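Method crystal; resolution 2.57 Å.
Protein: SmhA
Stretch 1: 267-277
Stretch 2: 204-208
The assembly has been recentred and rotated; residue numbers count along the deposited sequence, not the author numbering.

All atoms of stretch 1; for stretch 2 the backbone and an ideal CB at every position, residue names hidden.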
# COMPACT_ATOMS: atom_id res chain seq x y z
N LEU A 267 2.65 29.76 14.37
CA LEU A 267 3.05 30.18 13.00
C LEU A 267 1.92 31.00 12.34
O LEU A 267 2.23 31.93 11.56
CB LEU A 267 3.39 28.94 12.18
CG LEU A 267 3.83 29.21 10.74
CD1 LEU A 267 5.02 30.16 10.70
CD2 LEU A 267 4.16 27.91 10.00
N ALA A 268 0.67 30.68 12.66
CA ALA A 268 -0.55 31.29 12.08
C ALA A 268 -0.66 32.78 12.43
O ALA A 268 -1.16 33.55 11.57
CB ALA A 268 -1.76 30.53 12.54
N THR A 269 -0.26 33.19 13.64
CA THR A 269 -0.40 34.61 14.09
C THR A 269 0.03 35.55 12.94
O THR A 269 -0.75 36.44 12.61
CB THR A 269 0.32 34.89 15.42
OG1 THR A 269 1.67 34.43 15.34
CG2 THR A 269 -0.36 34.22 16.61
N ALA A 270 1.19 35.30 12.32
CA ALA A 270 1.80 36.16 11.28
C ALA A 270 1.70 35.51 9.89
O ALA A 270 1.48 36.26 8.94
CB ALA A 270 3.24 36.45 11.64
N ASN A 271 1.93 34.20 9.75
CA ASN A 271 1.92 33.45 8.46
C ASN A 271 0.89 32.31 8.53
O ASN A 271 1.28 31.17 8.81
CB ASN A 271 3.30 32.90 8.09
CG ASN A 271 4.41 33.92 8.26
OD1 ASN A 271 4.66 34.38 9.37
ND2 ASN A 271 5.09 34.23 7.17
N ALA A 272 -0.38 32.62 8.28
CA ALA A 272 -1.54 31.70 8.33
C ALA A 272 -1.59 30.85 7.06
O ALA A 272 -1.81 29.62 7.16
CB ALA A 272 -2.78 32.52 8.47
N LEU A 273 -1.38 31.48 5.91
CA LEU A 273 -1.50 30.80 4.60
C LEU A 273 -0.35 29.80 4.43
O LEU A 273 -0.58 28.75 3.81
CB LEU A 273 -1.55 31.84 3.48
CG LEU A 273 -2.09 31.34 2.14
CD1 LEU A 273 -3.41 30.61 2.31
CD2 LEU A 273 -2.28 32.50 1.18
N LEU A 274 0.84 30.10 4.96
CA LEU A 274 1.99 29.17 4.89
C LEU A 274 1.67 27.95 5.76
O LEU A 274 1.95 26.83 5.30
CB LEU A 274 3.27 29.87 5.37
CG LEU A 274 4.51 28.98 5.48
CD1 LEU A 274 4.95 28.45 4.11
CD2 LEU A 274 5.65 29.76 6.14
N SER A 275 1.11 28.17 6.95
CA SER A 275 0.66 27.10 7.89
C SER A 275 -0.20 26.09 7.11
O SER A 275 0.03 24.87 7.23
CB SER A 275 -0.08 27.68 9.07
OG SER A 275 0.71 28.65 9.76
N VAL A 276 -1.16 26.59 6.32
CA VAL A 276 -2.07 25.75 5.49
C VAL A 276 -1.23 24.95 4.49
O VAL A 276 -1.30 23.72 4.51
CB VAL A 276 -3.15 26.60 4.78
CG1 VAL A 276 -3.96 25.76 3.80
CG2 VAL A 276 -4.07 27.30 5.75
N ALA A 277 -0.42 25.64 3.68
CA ALA A 277 0.46 25.03 2.66
C ALA A 277 1.26 23.86 3.27
O ALA A 277 1.33 22.80 2.61
CB ALA A 277 1.36 26.08 2.06
N UNK A 204 -5.71 23.15 13.88
CA UNK A 204 -6.50 24.20 13.21
C UNK A 204 -5.62 25.42 12.96
O UNK A 204 -4.66 25.61 13.73
CB UNK A 204 -7.72 24.59 14.05
N UNK A 205 -5.95 26.18 11.92
CA UNK A 205 -5.20 27.40 11.50
C UNK A 205 -6.17 28.58 11.47
O UNK A 205 -6.94 28.70 10.53
CB UNK A 205 -4.54 27.21 10.13
N UNK A 206 -6.20 29.45 12.50
CA UNK A 206 -6.97 30.69 12.43
C UNK A 206 -6.55 31.52 11.20
O UNK A 206 -5.37 31.61 10.96
CB UNK A 206 -6.78 31.50 13.71
N UNK A 207 -7.52 32.10 10.47
CA UNK A 207 -7.31 32.92 9.25
C UNK A 207 -7.71 34.38 9.54
O UNK A 207 -8.80 34.58 10.07
CB UNK A 207 -8.12 32.37 8.08
N UNK A 208 -6.78 35.33 9.36
CA UNK A 208 -6.93 36.79 9.63
C UNK A 208 -8.35 37.32 9.36
O UNK A 208 -8.92 37.07 8.30
CB UNK A 208 -5.94 37.58 8.77

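Position 204 lies at the far end of the contact. Its phi/psi of -155/152 is plainly extended, and its ideal CB has no atom of stretch 1 within 5.5 Å. Many side chains that tolerate a strand would do here, and stretch 1 cannot choose among them. The deposited residue is Ala204, which makes no contact.

Position 205 carries the clearest signal. CA-to-CB points toward stretch 1, and the ideal CB stands 4.4 Å from Val276 CG2, 4.6 Å from Ser275 CB and 4.7 Å from Ala272 O. The carbonyl offers little to a donor, since Ala272 O already accepts from Val276 N at 3.2 Å, while Ser275 OG is engaged by Asn271 O at 2.8 Å. What remains is a mostly apolar surface made by small side chains, close enough to favour a compact group. Phi/psi of -124/100 suits a beta-branched residue, so valine or isoleucine would fit, and alanine would fill less of the space. The residue is Val205, chi1 t. Its CG1 reaches Ala268 CB at 4.0 Å, Ser275 CB at 3.7 Å and Val276 CG2 at 4.1 Å, and lies 3.4 Å from Ala272 O. One methyl thus touches Ala268, before residues 269-271, and Ala272, Ser275 and Val276, after them, and Val205 has the largest area covered by stretch 1.

At position 206 the CB points sideways, 5.2 Å from Ala268 CB, so stretch 1 asks only for something apolar or neutral. The backbone says more: phi/psi of -55/137 is open to proline, though other residues can adopt it. Pro206 is deposited, its ring puckered C-gamma exo. The ring lies beside Ala268, with CD 4.2 Å from Ala268 CB, and the backbone joins in, since Pro206 O is 3.7 Å from Ala272 CB.

Position 207 also sends its CB sideways, 5.4 Å from Ala272 CB. A short side chain would leave the methyls of Ala272 and Val276 largely unmet from here; a longer, flexible apolar one, leucine or methionine, could bend back to them. Leu207 does so with chi1 m and chi2 t, its end coming nearer than its CB direction suggests: CD2 sits 4.2 Å from Ala272 CB and 4.3 Å from Val276 CG2.

Position 208 has room for a CB, with no atom of stretch 1 within 5.5 Å of the ideal one, and phi/psi of -34/137 does not demand glycine. Several residues would be compatible with this contact; Gly208 is the one deposited. No hydrogen bond joins the stretches, so their fit rests on apolar packing.

Stretch 2, residues 204-208: AVPLG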
# COMPACT_ATOMS: atom_id res chain seq x y z
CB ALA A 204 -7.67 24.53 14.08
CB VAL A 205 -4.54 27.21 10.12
CG1 VAL A 205 -3.68 28.41 9.72
CG2 VAL A 205 -3.72 25.93 10.06
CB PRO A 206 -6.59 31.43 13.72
CG PRO A 206 -6.14 30.33 14.68
CD PRO A 206 -5.54 29.25 13.80
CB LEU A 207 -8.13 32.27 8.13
CG LEU A 207 -7.82 30.79 7.83
CD1 LEU A 207 -8.72 30.20 6.76
CD2 LEU A 207 -6.37 30.59 7.41
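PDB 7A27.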